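Local coordinates for protein ribulose bisphosphate carboxylase (Pyrococcus horikoshii, PDB 2D69) that probably catalyses the carboxylation of ribulose 1,5-bisphosphate to two molecules of 3-phosphoglycerate, as a magnesium-dependent form III RuBisCO acting in archaeal AMP degradation, at residues 167-178 and 205-216. Sequence-based numbering, arbitrary orientation.
With SO4 (sulfate ion), chain I.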
ATOM      1  N   VAL A 167     -21.307 -23.352  17.288  1.00 17.98           N
ATOM      2  CA  VAL A 167     -20.778 -22.191  17.961  1.00 18.00           C
ATOM      3  C   VAL A 167     -21.584 -21.974  19.224  1.00 17.63           C
ATOM      4  O   VAL A 167     -21.015 -21.769  20.296  1.00 18.17           O
ATOM      5  CB  VAL A 167     -20.766 -20.956  17.000  1.00 17.82           C
ATOM      6  CG1 VAL A 167     -20.427 -19.730  17.706  1.00 20.19           C
ATOM      7  CG2 VAL A 167     -19.736 -21.226  15.849  1.00 18.62           C
ATOM      8  N   GLU A 168     -22.900 -22.077  19.117  1.00 17.52           N
ATOM      9  CA  GLU A 168     -23.784 -21.841  20.257  1.00 17.42           C
ATOM     10  C   GLU A 168     -23.608 -22.886  21.365  1.00 16.76           C
ATOM     11  O   GLU A 168     -23.607 -22.571  22.533  1.00 14.78           O
ATOM     12  CB  GLU A 168     -25.250 -21.850  19.803  1.00 18.26           C
ATOM     13  CG  GLU A 168     -26.236 -21.431  20.889  1.00 24.35           C
ATOM     14  CD  GLU A 168     -25.847 -20.107  21.564  1.00 32.18           C
ATOM     15  OE1 GLU A 168     -25.975 -19.978  22.805  1.00 38.37           O
ATOM     16  OE2 GLU A 168     -25.382 -19.184  20.854  1.00 38.56           O
ATOM     17  N   GLU A 169     -23.443 -24.144  20.974  1.00 15.98           N
ATOM     18  CA  GLU A 169     -23.343 -25.225  21.950  1.00 15.85           C
ATOM     19  C   GLU A 169     -21.988 -25.076  22.643  1.00 15.49           C
ATOM     20  O   GLU A 169     -21.854 -25.313  23.834  1.00 14.40           O
ATOM     21  CB  GLU A 169     -23.452 -26.586  21.273  1.00 15.91           C
ATOM     22  CG  GLU A 169     -24.797 -26.962  20.648  1.00 17.78           C
ATOM     23  CD  GLU A 169     -24.695 -28.112  19.623  1.00 17.05           C
ATOM     24  OE1 GLU A 169     -23.643 -28.326  18.997  1.00 18.95           O
ATOM     25  OE2 GLU A 169     -25.676 -28.841  19.424  1.00 18.94           O
ATOM     26  N   TYR A 170     -20.965 -24.654  21.886  1.00 14.86           N
ATOM     27  CA  TYR A 170     -19.638 -24.500  22.455  1.00 14.81           C
ATOM     28  C   TYR A 170     -19.645 -23.336  23.448  1.00 15.23           C
ATOM     29  O   TYR A 170     -19.056 -23.439  24.505  1.00 15.45           O
ATOM     30  CB  TYR A 170     -18.603 -24.251  21.376  1.00 15.21           C
ATOM     31  CG  TYR A 170     -17.222 -24.761  21.647  1.00 14.83           C
ATOM     32  CD1 TYR A 170     -16.986 -26.125  21.733  1.00 18.07           C
ATOM     33  CD2 TYR A 170     -16.127 -23.895  21.775  1.00 16.64           C
ATOM     34  CE1 TYR A 170     -15.723 -26.639  21.954  1.00 16.98           C
ATOM     35  CE2 TYR A 170     -14.814 -24.427  21.971  1.00 17.61           C
ATOM     36  CZ  TYR A 170     -14.643 -25.805  22.063  1.00 15.23           C
ATOM     37  OH  TYR A 170     -13.392 -26.415  22.218  1.00 18.81           O
ATOM     38  N   ALA A 171     -20.364 -22.264  23.117  1.00 15.87           N
ATOM     39  CA  ALA A 171     -20.525 -21.125  24.027  1.00 16.88           C
ATOM     40  C   ALA A 171     -21.125 -21.543  25.348  1.00 17.03           C
ATOM     41  O   ALA A 171     -20.767 -20.999  26.400  1.00 17.55           O
ATOM     42  CB  ALA A 171     -21.376 -20.038  23.386  1.00 16.40           C
ATOM     43  N   GLU A 172     -22.045 -22.491  25.306  1.00 18.02           N
ATOM     44  CA  GLU A 172     -22.767 -22.904  26.533  1.00 18.93           C
ATOM     45  C   GLU A 172     -21.887 -23.763  27.419  1.00 17.46           C
ATOM     46  O   GLU A 172     -21.870 -23.611  28.627  1.00 15.10           O
ATOM     47  CB  GLU A 172     -24.094 -23.627  26.206  1.00 19.74           C
ATOM     48  CG  GLU A 172     -25.092 -22.688  25.532  1.00 25.47           C
ATOM     49  CD  GLU A 172     -26.407 -23.352  25.054  1.00 32.67           C
ATOM     50  OE1 GLU A 172     -26.455 -24.585  24.746  1.00 34.39           O
ATOM     51  OE2 GLU A 172     -27.396 -22.598  24.958  1.00 34.03           O
ATOM     52  N   ILE A 173     -21.167 -24.691  26.822  1.00 16.87           N
ATOM     53  CA  ILE A 173     -20.251 -25.461  27.620  1.00 16.74           C
ATOM     54  C   ILE A 173     -19.136 -24.597  28.177  1.00 16.50           C
ATOM     55  O   ILE A 173     -18.798 -24.723  29.361  1.00 15.91           O
ATOM     56  CB  ILE A 173     -19.785 -26.740  26.896  1.00 17.49           C
ATOM     57  CG1 ILE A 173     -18.928 -27.578  27.829  1.00 18.68           C
ATOM     58  CG2 ILE A 173     -19.092 -26.465  25.592  1.00 19.92           C
ATOM     59  CD1 ILE A 173     -19.706 -28.067  29.040  1.00 20.26           C
ATOM     60  N   ALA A 174     -18.598 -23.673  27.373  1.00 15.64           N
ATOM     61  CA  ALA A 174     -17.563 -22.762  27.843  1.00 14.35           C
ATOM     62  C   ALA A 174     -18.019 -21.971  29.036  1.00 14.62           C
ATOM     63  O   ALA A 174     -17.266 -21.784  29.957  1.00 14.52           O
ATOM     64  CB  ALA A 174     -17.175 -21.795  26.741  1.00 15.69           C
ATOM     65  N   TYR A 175     -19.241 -21.458  28.990  1.00 13.55           N
ATOM     66  CA  TYR A 175     -19.791 -20.652  30.119  1.00 14.49           C
ATOM     67  C   TYR A 175     -19.769 -21.459  31.403  1.00 14.35           C
ATOM     68  O   TYR A 175     -19.421 -20.935  32.455  1.00 15.29           O
ATOM     69  CB  TYR A 175     -21.217 -20.224  29.832  1.00 14.06           C
ATOM     70  CG  TYR A 175     -21.787 -19.333  30.885  1.00 15.36           C
ATOM     71  CD1 TYR A 175     -22.587 -19.844  31.876  1.00 15.22           C
ATOM     72  CD2 TYR A 175     -21.427 -17.992  30.954  1.00 16.54           C
ATOM     73  CE1 TYR A 175     -23.141 -19.023  32.842  1.00 14.25           C
ATOM     74  CE2 TYR A 175     -21.920 -17.169  31.940  1.00 14.63           C
ATOM     75  CZ  TYR A 175     -22.778 -17.697  32.880  1.00 15.49           C
ATOM     76  OH  TYR A 175     -23.275 -16.922  33.878  1.00 12.93           O
ATOM     77  N   GLU A 176     -20.187 -22.713  31.306  1.00 14.29           N
ATOM     78  CA  GLU A 176     -20.177 -23.612  32.439  1.00 14.85           C
ATOM     79  C   GLU A 176     -18.787 -23.828  33.021  1.00 14.15           C
ATOM     80  O   GLU A 176     -18.582 -23.726  34.233  1.00 13.75           O
ATOM     81  CB  GLU A 176     -20.798 -24.992  32.063  1.00 14.79           C
ATOM     82  CG  GLU A 176     -22.295 -24.998  31.762  1.00 15.16           C
ATOM     83  CD  GLU A 176     -23.134 -24.376  32.872  1.00 17.01           C
ATOM     84  OE1 GLU A 176     -23.804 -23.345  32.639  1.00 14.45           O
ATOM     85  OE2 GLU A 176     -23.138 -24.954  33.973  1.00 18.29           O
ATOM     86  N   LEU A 177     -17.836 -24.103  32.149  1.00 13.84           N
ATOM     87  CA  LEU A 177     -16.488 -24.479  32.583  1.00 14.20           C
ATOM     88  C   LEU A 177     -15.759 -23.347  33.235  1.00 14.42           C
ATOM     89  O   LEU A 177     -15.210 -23.501  34.343  1.00 14.34           O
ATOM     90  CB  LEU A 177     -15.680 -24.977  31.402  1.00 13.54           C
ATOM     91  CG  LEU A 177     -16.174 -26.293  30.820  1.00 15.82           C
ATOM     92  CD1 LEU A 177     -15.569 -26.555  29.483  1.00 17.54           C
ATOM     93  CD2 LEU A 177     -15.807 -27.411  31.725  1.00 18.44           C
ATOM     94  N   TRP A 178     -15.784 -22.203  32.556  1.00 14.30           N
ATOM     95  CA  TRP A 178     -15.210 -20.953  33.068  1.00 13.93           C
ATOM     96  C   TRP A 178     -15.905 -20.508  34.361  1.00 14.35           C
ATOM     97  O   TRP A 178     -15.227 -20.237  35.348  1.00 14.82           O
ATOM     98  CB  TRP A 178     -15.308 -19.828  32.004  1.00 13.76           C
ATOM     99  CG  TRP A 178     -14.251 -19.813  30.908  1.00 14.56           C
ATOM    100  CD1 TRP A 178     -12.957 -20.191  31.014  1.00 14.12           C
ATOM    101  CD2 TRP A 178     -14.426 -19.379  29.558  1.00 15.52           C
ATOM    102  NE1 TRP A 178     -12.298 -19.969  29.832  1.00 14.72           N
ATOM    103  CE2 TRP A 178     -13.175 -19.458  28.925  1.00 13.20           C
ATOM    104  CE3 TRP A 178     -15.503 -18.847  28.837  1.00 12.09           C
ATOM    105  CZ2 TRP A 178     -12.993 -19.109  27.605  1.00 13.10           C
ATOM    106  CZ3 TRP A 178     -15.332 -18.535  27.558  1.00 10.28           C
ATOM    107  CH2 TRP A 178     -14.080 -18.669  26.929  1.00 11.31           C
ATOM    108  N   LYS A 205     -17.992 -15.145  19.152  1.00 13.39           N
ATOM    109  CA  LYS A 205     -18.891 -15.532  20.250  1.00 14.29           C
ATOM    110  C   LYS A 205     -18.179 -15.813  21.557  1.00 13.75           C
ATOM    111  O   LYS A 205     -18.581 -15.329  22.595  1.00 14.19           O
ATOM    112  CB  LYS A 205     -19.759 -16.730  19.848  1.00 14.79           C
ATOM    113  CG  LYS A 205     -20.772 -17.242  20.871  1.00 16.33           C
ATOM    114  CD  LYS A 205     -21.850 -16.216  21.187  1.00 17.14           C
ATOM    115  CE  LYS A 205     -22.843 -16.796  22.178  1.00 20.12           C
ATOM    116  NZ  LYS A 205     -23.993 -15.829  22.470  1.00 21.02           N
ATOM    117  N   LEU A 206     -17.118 -16.601  21.519  1.00 14.00           N
ATOM    118  CA  LEU A 206     -16.553 -17.141  22.759  1.00 14.26           C
ATOM    119  C   LEU A 206     -15.864 -16.099  23.616  1.00 13.41           C
ATOM    120  O   LEU A 206     -15.855 -16.209  24.843  1.00 13.28           O
ATOM    121  CB  LEU A 206     -15.598 -18.284  22.461  1.00 13.87           C
ATOM    122  CG  LEU A 206     -16.210 -19.676  22.406  1.00 16.55           C
ATOM    123  CD1 LEU A 206     -16.531 -20.133  23.784  1.00 15.92           C
ATOM    124  CD2 LEU A 206     -17.467 -19.688  21.491  1.00 20.15           C
ATOM    125  N   TYR A 207     -15.316 -15.075  22.987  1.00 14.61           N
ATOM    126  CA  TYR A 207     -14.637 -14.009  23.729  1.00 14.18           C
ATOM    127  C   TYR A 207     -15.651 -13.103  24.394  1.00 15.84           C
ATOM    128  O   TYR A 207     -15.365 -12.495  25.424  1.00 16.56           O
ATOM    129  CB  TYR A 207     -13.607 -13.264  22.831  1.00 14.08           C
ATOM    130  CG  TYR A 207     -12.366 -14.132  22.604  1.00 11.31           C
ATOM    131  CD1 TYR A 207     -12.199 -14.889  21.450  1.00 14.48           C
ATOM    132  CD2 TYR A 207     -11.381 -14.274  23.624  1.00 11.22           C
ATOM    133  CE1 TYR A 207     -11.132 -15.684  21.312  1.00 10.67           C
ATOM    134  CE2 TYR A 207     -10.309 -15.076  23.478  1.00 13.01           C
ATOM    135  CZ  TYR A 207     -10.184 -15.808  22.331  1.00  8.67           C
ATOM    136  OH  TYR A 207      -9.125 -16.648  22.099  1.00 17.07           O
ATOM    137  N   ARG A 208     -16.836 -12.987  23.813  1.00 17.56           N
ATOM    138  CA  ARG A 208     -17.938 -12.309  24.501  1.00 18.53           C
ATOM    139  C   ARG A 208     -18.381 -13.062  25.768  1.00 16.74           C
ATOM    140  O   ARG A 208     -18.563 -12.475  26.829  1.00 14.69           O
ATOM    141  CB  ARG A 208     -19.141 -12.104  23.573  1.00 20.18           C
ATOM    142  CG  ARG A 208     -18.815 -11.209  22.367  1.00 28.44           C
ATOM    143  CD  ARG A 208     -19.995 -10.963  21.401  1.00 36.26           C
ATOM    144  NE  ARG A 208     -21.040 -10.206  22.090  1.00 41.06           N
ATOM    145  CZ  ARG A 208     -22.144 -10.720  22.645  1.00 48.16           C
ATOM    146  NH1 ARG A 208     -22.409 -12.035  22.591  1.00 48.75           N
ATOM    147  NH2 ARG A 208     -23.011  -9.895  23.260  1.00 49.97           N
ATOM    148  N   VAL A 209     -18.514 -14.367  25.656  1.00 15.50           N
ATOM    149  CA  VAL A 209     -18.827 -15.203  26.808  1.00 14.42           C
ATOM    150  C   VAL A 209     -17.701 -15.083  27.841  1.00 15.58           C
ATOM    151  O   VAL A 209     -17.962 -14.915  29.050  1.00 14.18           O
ATOM    152  CB  VAL A 209     -18.924 -16.686  26.395  1.00 14.39           C
ATOM    153  CG1 VAL A 209     -19.082 -17.636  27.634  1.00 12.93           C
ATOM    154  CG2 VAL A 209     -20.042 -16.920  25.385  1.00 15.59           C
ATOM    155  N   ARG A 210     -16.453 -15.169  27.358  1.00 14.50           N
ATOM    156  CA  ARG A 210     -15.279 -15.032  28.178  1.00 15.67           C
ATOM    157  C   ARG A 210     -15.366 -13.754  28.992  1.00 15.87           C
ATOM    158  O   ARG A 210     -15.226 -13.781  30.229  1.00 16.52           O
ATOM    159  CB  ARG A 210     -14.013 -14.995  27.294  1.00 16.30           C
ATOM    160  CG  ARG A 210     -12.706 -15.088  28.018  1.00 17.61           C
ATOM    161  CD  ARG A 210     -12.259 -13.796  28.649  1.00 17.29           C
ATOM    162  NE  ARG A 210     -11.799 -12.795  27.695  1.00 16.27           N
ATOM    163  CZ  ARG A 210     -10.592 -12.732  27.145  1.00 14.87           C
ATOM    164  NH1 ARG A 210      -9.644 -13.637  27.381  1.00 16.26           N
ATOM    165  NH2 ARG A 210     -10.314 -11.713  26.321  1.00 14.89           N
ATOM    166  N   ASP A 211     -15.594 -12.634  28.319  1.00 14.95           N
ATOM    167  CA  ASP A 211     -15.645 -11.367  29.023  1.00 16.11           C
ATOM    168  C   ASP A 211     -16.803 -11.306  30.015  1.00 16.18           C
ATOM    169  O   ASP A 211     -16.691 -10.731  31.106  1.00 16.07           O
ATOM    170  CB  ASP A 211     -15.704 -10.174  28.049  1.00 16.79           C
ATOM    171  CG  ASP A 211     -14.399 -10.009  27.291  1.00 17.15           C
ATOM    172  OD1 ASP A 211     -14.419  -9.349  26.246  1.00 18.03           O
ATOM    173  OD2 ASP A 211     -13.312 -10.508  27.662  1.00 21.22           O
ATOM    174  N   ARG A 212     -17.920 -11.914  29.669  1.00 16.91           N
ATOM    175  CA  ARG A 212     -19.050 -11.945  30.618  1.00 17.41           C
ATOM    176  C   ARG A 212     -18.671 -12.699  31.900  1.00 16.69           C
ATOM    177  O   ARG A 212     -19.010 -12.263  33.013  1.00 15.86           O
ATOM    178  CB  ARG A 212     -20.273 -12.575  29.953  1.00 18.21           C
ATOM    179  CG  ARG A 212     -21.520 -12.643  30.819  1.00 21.42           C
ATOM    180  CD  ARG A 212     -22.558 -13.609  30.267  1.00 26.67           C
ATOM    181  NE  ARG A 212     -23.595 -13.903  31.262  1.00 30.10           N
ATOM    182  CZ  ARG A 212     -24.478 -14.891  31.153  1.00 31.01           C
ATOM    183  NH1 ARG A 212     -24.490 -15.675  30.077  1.00 30.73           N
ATOM    184  NH2 ARG A 212     -25.379 -15.077  32.112  1.00 30.50           N
ATOM    185  N   VAL A 213     -17.969 -13.821  31.752  1.00 16.34           N
ATOM    186  CA  VAL A 213     -17.585 -14.647  32.915  1.00 17.20           C
ATOM    187  C   VAL A 213     -16.586 -13.919  33.814  1.00 17.17           C
ATOM    188  O   VAL A 213     -16.714 -13.974  35.058  1.00 18.33           O
ATOM    189  CB  VAL A 213     -17.031 -15.990  32.548  1.00 17.05           C
ATOM    190  CG1 VAL A 213     -16.649 -16.780  33.819  1.00 17.49           C
ATOM    191  CG2 VAL A 213     -18.076 -16.796  31.782  1.00 17.89           C
ATOM    192  N   GLU A 214     -15.665 -13.185  33.185  1.00 16.79           N
ATOM    193  CA  GLU A 214     -14.748 -12.318  33.874  1.00 16.51           C
ATOM    194  C   GLU A 214     -15.520 -11.306  34.685  1.00 17.38           C
ATOM    195  O   GLU A 214     -15.174 -11.101  35.833  1.00 16.69           O
ATOM    196  CB  GLU A 214     -13.774 -11.616  32.919  1.00 16.81           C
ATOM    197  CG  GLU A 214     -12.691 -12.557  32.426  1.00 16.43           C
ATOM    198  CD  GLU A 214     -11.638 -11.888  31.570  1.00 17.72           C
ATOM    199  OE1 GLU A 214     -11.843 -10.766  31.121  1.00 17.90           O
ATOM    200  OE2 GLU A 214     -10.602 -12.504  31.325  1.00 16.16           O
ATOM    201  N   ALA A 215     -16.505 -10.634  34.093  1.00 17.80           N
ATOM    202  CA  ALA A 215     -17.273  -9.633  34.842  1.00 18.74           C
ATOM    203  C   ALA A 215     -18.014 -10.242  36.038  1.00 18.43           C
ATOM    204  O   ALA A 215     -18.064  -9.641  37.105  1.00 21.50           O
ATOM    205  CB  ALA A 215     -18.243  -8.880  33.906  1.00 19.55           C
ATOM    206  N   GLU A 216     -18.549 -11.438  35.871  1.00 17.90           N
ATOM    207  CA  GLU A 216     -19.353 -12.119  36.873  1.00 17.30           C
ATOM    208  C   GLU A 216     -18.532 -12.732  38.007  1.00 17.79           C
ATOM    209  O   GLU A 216     -18.999 -12.760  39.168  1.00 16.17           O
ATOM    210  CB  GLU A 216     -20.241 -13.193  36.208  1.00 17.30           C
ATOM    211  CG  GLU A 216     -21.418 -12.616  35.406  1.00 18.14           C
ATOM    212  CD  GLU A 216     -22.155 -13.626  34.523  1.00 20.79           C
ATOM    213  OE1 GLU A 216     -21.707 -14.805  34.411  1.00 20.54           O
ATOM    214  OE2 GLU A 216     -23.198 -13.231  33.920  1.00 16.90           O
TER
HETATM  215  S   SO4 I1005     -22.738 -14.051  26.007  1.00131.79           S
HETATM  216  O1  SO4 I1005     -23.827 -13.234  26.528  1.00132.46           O
HETATM  217  O2  SO4 I1005     -22.459 -15.135  26.948  1.00131.75           O
HETATM  218  O3  SO4 I1005     -23.109 -14.575  24.694  1.00131.55           O
HETATM  219  O4  SO4 I1005     -21.555 -13.211  25.869  1.00132.73           O
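Y175 reaches across to helix 199-217 and lays the CE2 side of its ring over one face of the R212 guanidinium; Y175 CE2 sits 3.4 Å above the guanidinium plane of R212, over its centre, and the two flat groups are turned only 26° apart. With CG anti to the backbone N (chi1 -176°), the tyrosine carries its OH on to E216, donating a 2.7 Å hydrogen bond to OE1 on the syn side of a carboxylate nearly perpendicular to the ring. The other oxygen, E216 OE2, takes R212 NE at 2.8 Å in a salt bridge, so one carboxylate steadies both the phenol and the guanidinium. Exchanging Y175 for an alanine is likely to leave E216 OE1 without its phenol donor, uncover the face of R212 and open a gap beside V209 and V213. Helices 167-179 and 199-217 follow successive strands, 154-157 and 184-186, of the catalytic alpha/beta (TIM) barrel; as neighbours on its outside they run nearly parallel, 22° apart, with knobs-into-holes packing. W178 is one knob, sitting among L206, V209, R210 and V213: CG of R210 lies over the six-membered ring in a CH-pi contact, 4.2 Å from its centroid, while V209 CG1 meets the ring edge. W178 NE1 hydrogen-bonds to the backbone O of E222, and the barrel strands 184-186 and 222-224 pack against the indole. From helix 199-217 L206 fits among V167, Y170, A171 and A174, its CD1 pressed tightly against A174 CB at 3.5 Å. Near the start of helix 167-179, K205 rests CB on V167 CG1, bends at chi2 and passes A171 CB with CG and CE to the point where NZ donates a 2.7 Å hydrogen bond to O3 of a sulfate, probably from the crystallisation liquor; E168 OE2 adds only a long salt bridge to the same NZ.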